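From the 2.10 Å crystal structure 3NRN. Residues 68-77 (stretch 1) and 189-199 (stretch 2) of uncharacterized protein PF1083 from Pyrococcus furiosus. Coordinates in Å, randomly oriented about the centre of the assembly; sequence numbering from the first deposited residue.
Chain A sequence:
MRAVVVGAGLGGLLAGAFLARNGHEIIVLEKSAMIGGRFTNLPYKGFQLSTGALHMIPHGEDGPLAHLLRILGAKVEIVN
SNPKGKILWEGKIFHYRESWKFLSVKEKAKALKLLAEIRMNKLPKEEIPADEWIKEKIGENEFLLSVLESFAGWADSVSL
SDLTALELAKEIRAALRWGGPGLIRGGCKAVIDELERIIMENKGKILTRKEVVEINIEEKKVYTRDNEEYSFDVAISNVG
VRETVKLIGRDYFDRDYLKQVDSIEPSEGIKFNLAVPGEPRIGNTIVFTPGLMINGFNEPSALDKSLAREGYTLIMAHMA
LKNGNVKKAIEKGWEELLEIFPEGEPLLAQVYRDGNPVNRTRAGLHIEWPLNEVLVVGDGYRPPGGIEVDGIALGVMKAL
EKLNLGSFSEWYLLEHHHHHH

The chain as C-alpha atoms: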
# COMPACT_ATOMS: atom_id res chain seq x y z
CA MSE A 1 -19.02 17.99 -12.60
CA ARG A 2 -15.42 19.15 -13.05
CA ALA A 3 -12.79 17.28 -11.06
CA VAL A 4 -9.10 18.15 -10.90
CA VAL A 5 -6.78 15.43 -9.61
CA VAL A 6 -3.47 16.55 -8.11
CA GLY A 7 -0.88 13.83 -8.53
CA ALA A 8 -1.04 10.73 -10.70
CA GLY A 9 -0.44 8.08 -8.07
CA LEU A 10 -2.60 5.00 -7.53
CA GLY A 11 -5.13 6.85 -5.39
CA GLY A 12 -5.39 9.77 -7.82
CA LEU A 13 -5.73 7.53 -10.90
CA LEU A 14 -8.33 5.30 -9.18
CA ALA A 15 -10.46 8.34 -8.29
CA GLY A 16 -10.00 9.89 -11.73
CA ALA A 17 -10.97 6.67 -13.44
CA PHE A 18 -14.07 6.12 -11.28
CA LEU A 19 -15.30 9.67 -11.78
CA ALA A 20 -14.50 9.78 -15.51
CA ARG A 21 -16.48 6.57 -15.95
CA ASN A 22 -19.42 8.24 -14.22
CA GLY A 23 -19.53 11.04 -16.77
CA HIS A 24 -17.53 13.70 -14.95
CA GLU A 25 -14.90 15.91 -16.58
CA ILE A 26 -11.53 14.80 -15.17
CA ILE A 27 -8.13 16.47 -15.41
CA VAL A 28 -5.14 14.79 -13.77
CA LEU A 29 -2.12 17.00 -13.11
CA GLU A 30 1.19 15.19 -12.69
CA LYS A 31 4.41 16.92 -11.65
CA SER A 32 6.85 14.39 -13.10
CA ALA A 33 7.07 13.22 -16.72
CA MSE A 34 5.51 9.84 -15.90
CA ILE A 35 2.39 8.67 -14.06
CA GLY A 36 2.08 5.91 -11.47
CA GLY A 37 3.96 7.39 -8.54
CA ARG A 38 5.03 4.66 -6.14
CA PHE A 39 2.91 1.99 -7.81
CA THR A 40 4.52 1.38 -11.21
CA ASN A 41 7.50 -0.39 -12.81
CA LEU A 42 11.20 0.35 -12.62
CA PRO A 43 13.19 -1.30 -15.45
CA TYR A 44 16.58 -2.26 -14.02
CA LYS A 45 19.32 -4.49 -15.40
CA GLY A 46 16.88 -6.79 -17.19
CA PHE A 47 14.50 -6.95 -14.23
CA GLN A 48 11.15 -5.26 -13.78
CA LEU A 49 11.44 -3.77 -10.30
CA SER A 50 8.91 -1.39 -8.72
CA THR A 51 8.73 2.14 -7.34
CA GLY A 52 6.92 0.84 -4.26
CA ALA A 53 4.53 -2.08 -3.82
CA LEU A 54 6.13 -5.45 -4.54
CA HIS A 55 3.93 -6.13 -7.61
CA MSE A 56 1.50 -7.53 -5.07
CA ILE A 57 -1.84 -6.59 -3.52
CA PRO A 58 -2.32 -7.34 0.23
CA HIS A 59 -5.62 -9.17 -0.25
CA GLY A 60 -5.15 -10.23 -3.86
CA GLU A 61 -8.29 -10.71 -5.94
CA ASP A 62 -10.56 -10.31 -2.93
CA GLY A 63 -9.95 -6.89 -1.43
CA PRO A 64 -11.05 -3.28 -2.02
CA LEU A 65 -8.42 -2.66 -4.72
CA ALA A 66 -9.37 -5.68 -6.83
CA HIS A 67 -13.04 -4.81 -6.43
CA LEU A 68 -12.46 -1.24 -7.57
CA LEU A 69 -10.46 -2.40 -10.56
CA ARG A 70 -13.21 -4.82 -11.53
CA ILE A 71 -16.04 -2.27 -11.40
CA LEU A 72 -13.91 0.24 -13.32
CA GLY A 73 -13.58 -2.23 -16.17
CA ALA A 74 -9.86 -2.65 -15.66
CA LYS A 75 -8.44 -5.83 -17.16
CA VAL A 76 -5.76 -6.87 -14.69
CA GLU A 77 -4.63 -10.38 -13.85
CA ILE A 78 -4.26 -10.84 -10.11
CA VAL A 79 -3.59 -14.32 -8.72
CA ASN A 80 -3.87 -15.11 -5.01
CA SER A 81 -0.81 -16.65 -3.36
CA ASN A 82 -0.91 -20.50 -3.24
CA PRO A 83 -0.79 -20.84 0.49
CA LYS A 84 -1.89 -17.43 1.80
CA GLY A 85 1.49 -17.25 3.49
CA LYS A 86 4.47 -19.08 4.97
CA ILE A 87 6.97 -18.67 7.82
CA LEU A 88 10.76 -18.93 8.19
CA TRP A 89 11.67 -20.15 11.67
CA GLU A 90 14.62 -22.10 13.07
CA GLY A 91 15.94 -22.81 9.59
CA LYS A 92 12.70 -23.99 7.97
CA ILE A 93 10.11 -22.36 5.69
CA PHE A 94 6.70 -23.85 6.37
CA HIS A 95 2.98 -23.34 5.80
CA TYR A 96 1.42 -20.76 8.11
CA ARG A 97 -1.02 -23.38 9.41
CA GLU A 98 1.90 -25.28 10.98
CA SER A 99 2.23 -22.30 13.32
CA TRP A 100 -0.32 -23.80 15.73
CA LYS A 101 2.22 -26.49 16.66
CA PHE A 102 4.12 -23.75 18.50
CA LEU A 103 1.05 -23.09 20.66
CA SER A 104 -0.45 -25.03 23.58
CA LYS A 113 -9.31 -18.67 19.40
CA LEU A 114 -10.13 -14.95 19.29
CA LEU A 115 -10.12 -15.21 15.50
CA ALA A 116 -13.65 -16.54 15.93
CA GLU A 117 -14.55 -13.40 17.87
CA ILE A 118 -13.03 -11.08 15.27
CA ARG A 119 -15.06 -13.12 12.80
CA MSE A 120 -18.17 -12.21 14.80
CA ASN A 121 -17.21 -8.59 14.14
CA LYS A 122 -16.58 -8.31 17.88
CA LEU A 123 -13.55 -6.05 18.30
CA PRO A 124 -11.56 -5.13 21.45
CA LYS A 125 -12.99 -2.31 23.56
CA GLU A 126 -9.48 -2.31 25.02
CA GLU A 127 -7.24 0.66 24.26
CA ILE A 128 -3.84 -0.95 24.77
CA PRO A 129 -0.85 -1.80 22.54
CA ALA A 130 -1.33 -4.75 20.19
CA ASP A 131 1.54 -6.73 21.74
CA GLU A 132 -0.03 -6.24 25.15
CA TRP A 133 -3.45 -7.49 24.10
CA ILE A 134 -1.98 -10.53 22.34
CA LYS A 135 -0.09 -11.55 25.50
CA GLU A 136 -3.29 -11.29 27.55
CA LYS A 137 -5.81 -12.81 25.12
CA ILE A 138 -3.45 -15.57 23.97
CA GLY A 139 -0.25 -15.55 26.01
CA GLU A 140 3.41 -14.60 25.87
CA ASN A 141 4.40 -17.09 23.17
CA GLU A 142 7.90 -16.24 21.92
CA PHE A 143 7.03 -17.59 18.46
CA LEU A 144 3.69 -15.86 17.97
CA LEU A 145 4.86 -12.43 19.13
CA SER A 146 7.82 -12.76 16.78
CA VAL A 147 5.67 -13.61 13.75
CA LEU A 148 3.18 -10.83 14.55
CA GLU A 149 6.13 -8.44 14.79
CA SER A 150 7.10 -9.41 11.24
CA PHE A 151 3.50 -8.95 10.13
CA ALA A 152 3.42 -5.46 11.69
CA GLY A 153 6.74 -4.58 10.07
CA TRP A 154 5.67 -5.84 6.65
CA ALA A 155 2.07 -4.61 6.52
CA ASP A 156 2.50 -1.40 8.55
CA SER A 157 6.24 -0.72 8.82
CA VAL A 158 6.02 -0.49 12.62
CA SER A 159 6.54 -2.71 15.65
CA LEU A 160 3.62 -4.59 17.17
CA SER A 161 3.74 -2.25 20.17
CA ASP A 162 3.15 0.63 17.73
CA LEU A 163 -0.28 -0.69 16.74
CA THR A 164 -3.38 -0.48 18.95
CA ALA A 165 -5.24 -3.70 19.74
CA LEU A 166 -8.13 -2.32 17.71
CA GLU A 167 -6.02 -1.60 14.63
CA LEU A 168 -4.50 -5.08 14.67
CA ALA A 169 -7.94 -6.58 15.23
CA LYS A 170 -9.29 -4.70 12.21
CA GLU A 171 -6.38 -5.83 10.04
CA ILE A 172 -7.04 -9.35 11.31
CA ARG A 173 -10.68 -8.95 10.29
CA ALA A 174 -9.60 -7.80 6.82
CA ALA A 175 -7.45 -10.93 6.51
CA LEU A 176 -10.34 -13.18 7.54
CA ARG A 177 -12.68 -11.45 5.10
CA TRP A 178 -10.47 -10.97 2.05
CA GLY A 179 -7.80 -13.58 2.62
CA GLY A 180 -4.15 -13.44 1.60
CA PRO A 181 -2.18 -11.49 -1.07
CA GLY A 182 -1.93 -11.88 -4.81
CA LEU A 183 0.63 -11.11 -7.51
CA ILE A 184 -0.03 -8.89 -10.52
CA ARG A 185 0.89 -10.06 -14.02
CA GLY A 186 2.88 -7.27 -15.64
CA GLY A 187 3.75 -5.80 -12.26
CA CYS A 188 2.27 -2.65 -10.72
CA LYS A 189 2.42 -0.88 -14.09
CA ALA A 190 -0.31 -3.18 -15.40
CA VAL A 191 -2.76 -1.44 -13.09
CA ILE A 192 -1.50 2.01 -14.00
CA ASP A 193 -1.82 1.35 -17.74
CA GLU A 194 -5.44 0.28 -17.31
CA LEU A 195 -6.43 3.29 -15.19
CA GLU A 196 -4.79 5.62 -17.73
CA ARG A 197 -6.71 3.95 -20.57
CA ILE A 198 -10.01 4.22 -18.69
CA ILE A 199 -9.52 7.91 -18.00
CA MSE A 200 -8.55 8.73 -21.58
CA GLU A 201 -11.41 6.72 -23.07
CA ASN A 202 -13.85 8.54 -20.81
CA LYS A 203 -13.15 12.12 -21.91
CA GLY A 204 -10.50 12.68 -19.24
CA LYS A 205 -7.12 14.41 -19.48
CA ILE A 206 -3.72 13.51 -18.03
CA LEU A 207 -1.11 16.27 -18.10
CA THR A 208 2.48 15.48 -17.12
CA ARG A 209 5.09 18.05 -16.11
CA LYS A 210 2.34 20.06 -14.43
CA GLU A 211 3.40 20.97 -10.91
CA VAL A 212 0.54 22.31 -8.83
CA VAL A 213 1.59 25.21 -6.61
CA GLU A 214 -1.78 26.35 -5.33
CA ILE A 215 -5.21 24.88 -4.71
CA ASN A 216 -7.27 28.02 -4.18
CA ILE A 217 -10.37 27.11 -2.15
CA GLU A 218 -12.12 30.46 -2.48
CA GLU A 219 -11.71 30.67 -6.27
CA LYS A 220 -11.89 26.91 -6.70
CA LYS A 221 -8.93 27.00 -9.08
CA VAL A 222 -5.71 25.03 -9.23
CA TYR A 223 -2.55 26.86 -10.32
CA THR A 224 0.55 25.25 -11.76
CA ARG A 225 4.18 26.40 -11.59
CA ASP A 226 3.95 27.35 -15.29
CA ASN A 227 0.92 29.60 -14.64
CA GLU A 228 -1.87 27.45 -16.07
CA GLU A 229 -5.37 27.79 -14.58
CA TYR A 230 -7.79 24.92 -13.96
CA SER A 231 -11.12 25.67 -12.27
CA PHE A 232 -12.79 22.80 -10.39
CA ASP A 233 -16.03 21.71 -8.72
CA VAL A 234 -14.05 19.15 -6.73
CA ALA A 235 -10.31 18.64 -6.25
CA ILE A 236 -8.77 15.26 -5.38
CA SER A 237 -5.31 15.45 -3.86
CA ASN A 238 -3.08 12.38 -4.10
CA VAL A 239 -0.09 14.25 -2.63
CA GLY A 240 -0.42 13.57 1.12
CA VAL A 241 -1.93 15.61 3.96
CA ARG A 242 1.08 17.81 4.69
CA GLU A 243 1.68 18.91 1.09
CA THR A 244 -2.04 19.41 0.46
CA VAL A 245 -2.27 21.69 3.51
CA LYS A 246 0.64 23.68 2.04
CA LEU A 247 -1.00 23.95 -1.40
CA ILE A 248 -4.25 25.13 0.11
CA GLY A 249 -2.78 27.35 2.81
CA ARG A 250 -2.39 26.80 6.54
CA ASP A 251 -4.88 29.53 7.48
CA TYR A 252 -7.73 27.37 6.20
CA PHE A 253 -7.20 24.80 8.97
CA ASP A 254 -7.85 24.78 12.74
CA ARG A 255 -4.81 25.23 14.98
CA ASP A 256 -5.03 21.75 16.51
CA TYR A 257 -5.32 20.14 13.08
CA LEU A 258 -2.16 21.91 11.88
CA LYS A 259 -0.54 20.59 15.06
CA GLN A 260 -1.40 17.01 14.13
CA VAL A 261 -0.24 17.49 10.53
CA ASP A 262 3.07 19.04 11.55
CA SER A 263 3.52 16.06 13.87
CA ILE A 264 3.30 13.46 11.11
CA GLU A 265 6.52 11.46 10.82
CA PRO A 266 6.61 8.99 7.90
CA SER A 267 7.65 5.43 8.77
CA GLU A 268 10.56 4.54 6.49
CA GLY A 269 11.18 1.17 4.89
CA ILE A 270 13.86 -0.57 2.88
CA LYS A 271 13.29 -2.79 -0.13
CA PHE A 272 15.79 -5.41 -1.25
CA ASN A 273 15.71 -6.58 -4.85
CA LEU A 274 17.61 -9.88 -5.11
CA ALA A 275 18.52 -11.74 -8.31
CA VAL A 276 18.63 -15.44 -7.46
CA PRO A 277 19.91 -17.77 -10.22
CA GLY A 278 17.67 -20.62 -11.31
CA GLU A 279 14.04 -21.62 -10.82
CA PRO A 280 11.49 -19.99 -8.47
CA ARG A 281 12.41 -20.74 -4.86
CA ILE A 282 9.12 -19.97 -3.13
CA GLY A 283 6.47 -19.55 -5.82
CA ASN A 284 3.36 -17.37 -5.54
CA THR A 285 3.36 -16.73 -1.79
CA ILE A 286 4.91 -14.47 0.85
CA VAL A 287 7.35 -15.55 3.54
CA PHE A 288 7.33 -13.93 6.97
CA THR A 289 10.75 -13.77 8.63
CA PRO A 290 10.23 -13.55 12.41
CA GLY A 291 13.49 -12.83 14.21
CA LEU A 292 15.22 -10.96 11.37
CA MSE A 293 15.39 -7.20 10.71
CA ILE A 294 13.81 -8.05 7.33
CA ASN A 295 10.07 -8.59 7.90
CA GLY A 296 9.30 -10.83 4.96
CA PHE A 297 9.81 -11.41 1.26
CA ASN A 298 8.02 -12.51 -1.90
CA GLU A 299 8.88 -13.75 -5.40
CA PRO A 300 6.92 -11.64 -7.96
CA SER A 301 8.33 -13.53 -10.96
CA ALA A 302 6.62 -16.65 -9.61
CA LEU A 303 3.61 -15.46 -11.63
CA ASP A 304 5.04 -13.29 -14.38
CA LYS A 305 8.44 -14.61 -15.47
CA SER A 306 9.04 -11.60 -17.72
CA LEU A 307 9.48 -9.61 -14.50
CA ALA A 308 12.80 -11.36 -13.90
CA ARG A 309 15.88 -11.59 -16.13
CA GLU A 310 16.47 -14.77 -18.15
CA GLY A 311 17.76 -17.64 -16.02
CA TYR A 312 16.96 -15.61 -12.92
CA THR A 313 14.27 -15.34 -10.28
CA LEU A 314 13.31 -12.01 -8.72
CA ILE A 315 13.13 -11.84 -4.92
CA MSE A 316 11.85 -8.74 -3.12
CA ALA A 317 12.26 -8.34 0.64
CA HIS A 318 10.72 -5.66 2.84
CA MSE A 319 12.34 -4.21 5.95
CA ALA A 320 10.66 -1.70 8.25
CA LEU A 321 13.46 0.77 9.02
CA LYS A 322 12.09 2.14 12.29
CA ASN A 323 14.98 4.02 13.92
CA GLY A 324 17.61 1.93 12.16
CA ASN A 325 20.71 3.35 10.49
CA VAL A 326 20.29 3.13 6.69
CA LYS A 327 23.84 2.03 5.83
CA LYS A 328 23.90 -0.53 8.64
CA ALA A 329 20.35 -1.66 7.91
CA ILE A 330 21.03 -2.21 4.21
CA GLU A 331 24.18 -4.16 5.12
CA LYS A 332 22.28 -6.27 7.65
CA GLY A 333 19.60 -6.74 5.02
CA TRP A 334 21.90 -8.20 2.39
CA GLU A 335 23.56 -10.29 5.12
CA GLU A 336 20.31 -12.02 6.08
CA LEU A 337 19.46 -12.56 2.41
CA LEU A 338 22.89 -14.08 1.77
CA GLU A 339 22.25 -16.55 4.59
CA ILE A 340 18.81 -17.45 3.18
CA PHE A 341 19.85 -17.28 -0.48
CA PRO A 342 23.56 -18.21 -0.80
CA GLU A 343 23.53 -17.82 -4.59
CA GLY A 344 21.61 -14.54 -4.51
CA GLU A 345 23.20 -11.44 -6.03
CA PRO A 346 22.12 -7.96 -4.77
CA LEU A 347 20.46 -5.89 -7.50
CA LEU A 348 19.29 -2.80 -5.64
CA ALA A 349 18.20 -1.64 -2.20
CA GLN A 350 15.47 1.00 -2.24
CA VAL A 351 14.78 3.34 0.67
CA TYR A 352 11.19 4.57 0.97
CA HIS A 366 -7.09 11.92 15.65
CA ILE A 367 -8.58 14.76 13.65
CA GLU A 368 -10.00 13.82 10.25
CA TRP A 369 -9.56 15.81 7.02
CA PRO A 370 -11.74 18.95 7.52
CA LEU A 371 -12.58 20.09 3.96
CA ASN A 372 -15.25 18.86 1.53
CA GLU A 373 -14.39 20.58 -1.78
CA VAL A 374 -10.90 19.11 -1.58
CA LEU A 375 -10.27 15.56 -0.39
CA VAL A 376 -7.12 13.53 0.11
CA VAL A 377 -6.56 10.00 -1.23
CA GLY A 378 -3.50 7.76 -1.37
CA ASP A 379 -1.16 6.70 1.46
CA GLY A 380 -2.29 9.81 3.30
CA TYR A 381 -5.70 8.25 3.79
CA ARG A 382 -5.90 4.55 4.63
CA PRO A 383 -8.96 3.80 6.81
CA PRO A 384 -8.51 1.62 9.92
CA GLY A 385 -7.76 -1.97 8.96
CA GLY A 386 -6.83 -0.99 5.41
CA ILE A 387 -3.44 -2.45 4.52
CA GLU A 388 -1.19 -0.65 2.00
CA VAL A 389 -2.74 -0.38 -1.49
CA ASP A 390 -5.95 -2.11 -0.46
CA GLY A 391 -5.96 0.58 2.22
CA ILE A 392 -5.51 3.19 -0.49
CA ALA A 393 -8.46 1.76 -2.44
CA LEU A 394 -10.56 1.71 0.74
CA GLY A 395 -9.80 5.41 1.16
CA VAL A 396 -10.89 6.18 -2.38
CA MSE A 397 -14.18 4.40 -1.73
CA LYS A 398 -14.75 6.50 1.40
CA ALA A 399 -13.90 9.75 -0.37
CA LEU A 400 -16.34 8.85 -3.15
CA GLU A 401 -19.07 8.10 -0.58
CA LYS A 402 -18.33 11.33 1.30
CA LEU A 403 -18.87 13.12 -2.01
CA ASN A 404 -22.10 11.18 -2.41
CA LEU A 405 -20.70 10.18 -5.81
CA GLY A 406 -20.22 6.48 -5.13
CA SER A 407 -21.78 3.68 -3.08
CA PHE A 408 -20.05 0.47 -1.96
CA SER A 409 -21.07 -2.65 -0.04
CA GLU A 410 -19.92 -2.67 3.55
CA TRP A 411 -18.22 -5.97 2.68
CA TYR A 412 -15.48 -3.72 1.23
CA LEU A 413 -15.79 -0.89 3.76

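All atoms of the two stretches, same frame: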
# COMPACT_ATOMS: atom_id res chain seq x y z
N LEU A 68 -12.42 -2.51 -6.87
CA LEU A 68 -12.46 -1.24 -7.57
C LEU A 68 -12.01 -1.41 -9.01
O LEU A 68 -12.61 -0.83 -9.92
CB LEU A 68 -11.56 -0.21 -6.89
CG LEU A 68 -12.17 0.77 -5.90
CD1 LEU A 68 -11.12 1.85 -5.58
CD2 LEU A 68 -13.43 1.41 -6.50
N LEU A 69 -10.95 -2.18 -9.21
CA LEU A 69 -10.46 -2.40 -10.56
C LEU A 69 -11.51 -3.13 -11.39
O LEU A 69 -11.72 -2.80 -12.56
CB LEU A 69 -9.16 -3.20 -10.52
CG LEU A 69 -8.03 -2.47 -9.79
CD1 LEU A 69 -6.85 -3.41 -9.58
CD2 LEU A 69 -7.61 -1.23 -10.59
N ARG A 70 -12.19 -4.10 -10.79
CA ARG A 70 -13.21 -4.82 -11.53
C ARG A 70 -14.36 -3.91 -11.96
O ARG A 70 -14.73 -3.90 -13.13
CB ARG A 70 -13.78 -5.99 -10.71
CG ARG A 70 -14.82 -6.82 -11.48
CD ARG A 70 -15.27 -8.06 -10.72
NE ARG A 70 -14.14 -8.93 -10.40
CZ ARG A 70 -14.24 -10.10 -9.77
NH1 ARG A 70 -15.42 -10.56 -9.40
NH2 ARG A 70 -13.14 -10.80 -9.51
N ILE A 71 -14.92 -3.14 -11.04
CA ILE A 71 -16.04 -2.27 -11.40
C ILE A 71 -15.66 -1.14 -12.35
O ILE A 71 -16.52 -0.58 -13.02
CB ILE A 71 -16.75 -1.70 -10.14
CG1 ILE A 71 -15.83 -0.74 -9.38
CG2 ILE A 71 -17.16 -2.86 -9.22
CD1 ILE A 71 -16.54 0.01 -8.27
N LEU A 72 -14.37 -0.81 -12.41
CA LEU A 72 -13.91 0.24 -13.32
C LEU A 72 -13.76 -0.30 -14.74
O LEU A 72 -13.66 0.47 -15.70
CB LEU A 72 -12.57 0.80 -12.87
CG LEU A 72 -12.62 1.67 -11.62
CD1 LEU A 72 -11.21 2.11 -11.26
CD2 LEU A 72 -13.52 2.86 -11.85
N GLY A 73 -13.74 -1.62 -14.86
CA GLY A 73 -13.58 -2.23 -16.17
C GLY A 73 -12.12 -2.47 -16.48
O GLY A 73 -11.74 -2.68 -17.64
N ALA A 74 -11.28 -2.42 -15.46
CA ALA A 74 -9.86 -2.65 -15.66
C ALA A 74 -9.64 -4.13 -15.91
O ALA A 74 -10.28 -4.98 -15.28
CB ALA A 74 -9.08 -2.21 -14.43
N LYS A 75 -8.76 -4.44 -16.85
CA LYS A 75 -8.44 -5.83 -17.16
C LYS A 75 -7.06 -6.08 -16.58
O LYS A 75 -6.05 -5.78 -17.21
CB LYS A 75 -8.44 -6.06 -18.67
CG LYS A 75 -9.77 -5.80 -19.36
CD LYS A 75 -10.91 -6.61 -18.74
CE LYS A 75 -10.64 -8.11 -18.77
NZ LYS A 75 -10.51 -8.64 -20.16
N VAL A 76 -7.02 -6.60 -15.36
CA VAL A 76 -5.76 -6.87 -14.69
C VAL A 76 -5.76 -8.26 -14.09
O VAL A 76 -6.70 -8.64 -13.39
CB VAL A 76 -5.51 -5.85 -13.57
CG1 VAL A 76 -4.22 -6.19 -12.84
CG2 VAL A 76 -5.43 -4.46 -14.15
N GLU A 77 -4.71 -9.02 -14.37
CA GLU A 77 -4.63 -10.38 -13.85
C GLU A 77 -3.94 -10.43 -12.50
O GLU A 77 -2.73 -10.21 -12.40
CB GLU A 77 -3.90 -11.31 -14.82
CG GLU A 77 -3.65 -12.69 -14.22
CD GLU A 77 -3.33 -13.73 -15.27
OE1 GLU A 77 -2.42 -13.49 -16.09
OE2 GLU A 77 -3.99 -14.79 -15.26
N LYS A 189 2.73 -1.66 -12.90
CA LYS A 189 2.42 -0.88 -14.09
C LYS A 189 1.17 -1.35 -14.83
O LYS A 189 0.50 -0.55 -15.50
CB LYS A 189 3.61 -0.86 -15.05
CG LYS A 189 3.49 0.18 -16.17
CD LYS A 189 4.80 0.33 -16.96
CE LYS A 189 4.69 1.39 -18.06
NZ LYS A 189 3.60 1.06 -19.02
N ALA A 190 0.86 -2.64 -14.72
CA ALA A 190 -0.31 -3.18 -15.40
C ALA A 190 -1.56 -2.44 -14.94
O ALA A 190 -2.44 -2.11 -15.73
CB ALA A 190 -0.46 -4.67 -15.11
N VAL A 191 -1.62 -2.15 -13.65
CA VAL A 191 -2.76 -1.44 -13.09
C VAL A 191 -2.79 0.00 -13.58
O VAL A 191 -3.83 0.53 -13.97
CB VAL A 191 -2.69 -1.46 -11.56
CG1 VAL A 191 -3.73 -0.52 -10.97
CG2 VAL A 191 -2.91 -2.88 -11.07
N ILE A 192 -1.62 0.64 -13.57
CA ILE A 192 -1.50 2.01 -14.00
C ILE A 192 -1.92 2.19 -15.45
O ILE A 192 -2.64 3.13 -15.78
CB ILE A 192 -0.05 2.50 -13.84
CG1 ILE A 192 0.40 2.33 -12.38
CG2 ILE A 192 0.06 3.95 -14.30
CD1 ILE A 192 -0.45 3.08 -11.35
N ASP A 193 -1.48 1.28 -16.32
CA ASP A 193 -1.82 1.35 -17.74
C ASP A 193 -3.33 1.27 -17.96
O ASP A 193 -3.89 1.98 -18.79
CB ASP A 193 -1.12 0.24 -18.53
CG ASP A 193 0.40 0.43 -18.58
OD1 ASP A 193 0.87 1.59 -18.56
OD2 ASP A 193 1.12 -0.58 -18.68
N GLU A 194 -3.99 0.42 -17.19
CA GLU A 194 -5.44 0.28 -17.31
C GLU A 194 -6.20 1.51 -16.82
O GLU A 194 -7.17 1.93 -17.44
CB GLU A 194 -5.91 -0.98 -16.57
CG GLU A 194 -5.78 -2.25 -17.40
CD GLU A 194 -6.70 -2.23 -18.62
OE1 GLU A 194 -7.90 -2.54 -18.48
OE2 GLU A 194 -6.22 -1.88 -19.72
N LEU A 195 -5.75 2.10 -15.71
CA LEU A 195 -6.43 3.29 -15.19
C LEU A 195 -6.25 4.46 -16.16
O LEU A 195 -7.17 5.26 -16.35
CB LEU A 195 -5.89 3.66 -13.80
CG LEU A 195 -6.14 2.63 -12.69
CD1 LEU A 195 -5.52 3.09 -11.38
CD2 LEU A 195 -7.65 2.40 -12.51
N GLU A 196 -5.07 4.56 -16.77
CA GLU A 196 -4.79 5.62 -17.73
C GLU A 196 -5.70 5.46 -18.95
O GLU A 196 -6.25 6.44 -19.47
CB GLU A 196 -3.32 5.56 -18.18
CG GLU A 196 -2.99 6.46 -19.37
CD GLU A 196 -1.51 6.49 -19.71
OE1 GLU A 196 -0.90 5.42 -19.87
OE2 GLU A 196 -0.94 7.60 -19.83
N ARG A 197 -5.86 4.22 -19.41
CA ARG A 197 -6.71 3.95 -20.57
C ARG A 197 -8.17 4.31 -20.27
O ARG A 197 -8.85 4.90 -21.10
CB ARG A 197 -6.64 2.47 -20.96
CG ARG A 197 -7.72 2.03 -21.95
CD ARG A 197 -7.71 0.53 -22.18
NE ARG A 197 -8.25 -0.22 -21.03
CZ ARG A 197 -9.52 -0.19 -20.65
NH1 ARG A 197 -10.41 0.53 -21.32
NH2 ARG A 197 -9.92 -0.91 -19.61
N ILE A 198 -8.63 3.95 -19.07
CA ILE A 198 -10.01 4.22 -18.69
C ILE A 198 -10.31 5.70 -18.60
O ILE A 198 -11.40 6.15 -18.97
CB ILE A 198 -10.33 3.54 -17.34
CG1 ILE A 198 -10.28 2.02 -17.50
CG2 ILE A 198 -11.70 3.99 -16.84
CD1 ILE A 198 -10.28 1.27 -16.19
N ILE A 199 -9.35 6.47 -18.11
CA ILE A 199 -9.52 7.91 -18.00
C ILE A 199 -9.54 8.57 -19.38
O ILE A 199 -10.37 9.44 -19.66
CB ILE A 199 -8.37 8.55 -17.18
CG1 ILE A 199 -8.40 8.03 -15.74
CG2 ILE A 199 -8.49 10.08 -17.18
CD1 ILE A 199 -7.24 8.52 -14.89

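The contact between residues 68-77 and 189-199 illustrates a common way of packing a helix end against a second helix: an apolar seam joins the buried sides, and a single charged side chain, paired with an arginine of its own helix, captures the backbone of the departing chain. The seam begins with Leu-69, whose CD2 lies 4.0 Å from CG1 of Val-191 and 4.1 Å from CD2 of Leu-195. One turn on, Leu-72 CD1 reaches Leu-195 CD2 at 3.8 Å, and Leu-72 CB sits 4.1 Å from Ile-198 CD1. The axes approach no closer than 11.4 Å, at an angle of 35°, and the space between them is bridged by the side chains of Leu-69, Leu-72, Val-191, Leu-195 and Ile-198.

The first helix closes in a Schellman motif. Gly-73, with phi at 91°, donates from its N to Arg-70 O at 3.0 Å, while Ala-74 N returns to Leu-69 O, also at 3.0 Å. At these backbone angles a CB would be jammed against the preceding carbonyl oxygen, a conformation that calls for glycine. Beyond this turn the chain runs close to the second helix, with the CA atoms of Ala-74 and Glu-194 only 5.6 Å apart; the small Ala-74 places its CB 4.1 Å from Ile-198 CD1.

Here the polar element enters. Lys-75 N donates to Glu-194 OE1 at 2.6 Å, a short and nearly straight bond (164°). The same carboxylate is gripped from within its helix by Arg-197, through NH2 to OE1 of Glu-194 at 2.8 Å and NE to OE2 of Glu-194 at 2.9 Å, a two-pronged salt bridge that leaves OE1 of Glu-194 shared between Arg-197 NH2 and Lys-75 N. The guanidinium also presents its edge to the turn, Arg-197 NH2 lying 3.2 Å from Gly-73 O.

Val-76 then resumes the apolar theme, its CG1 4.0 Å from Val-191 CG2 and its CG2 3.9 Å from Glu-194 CG.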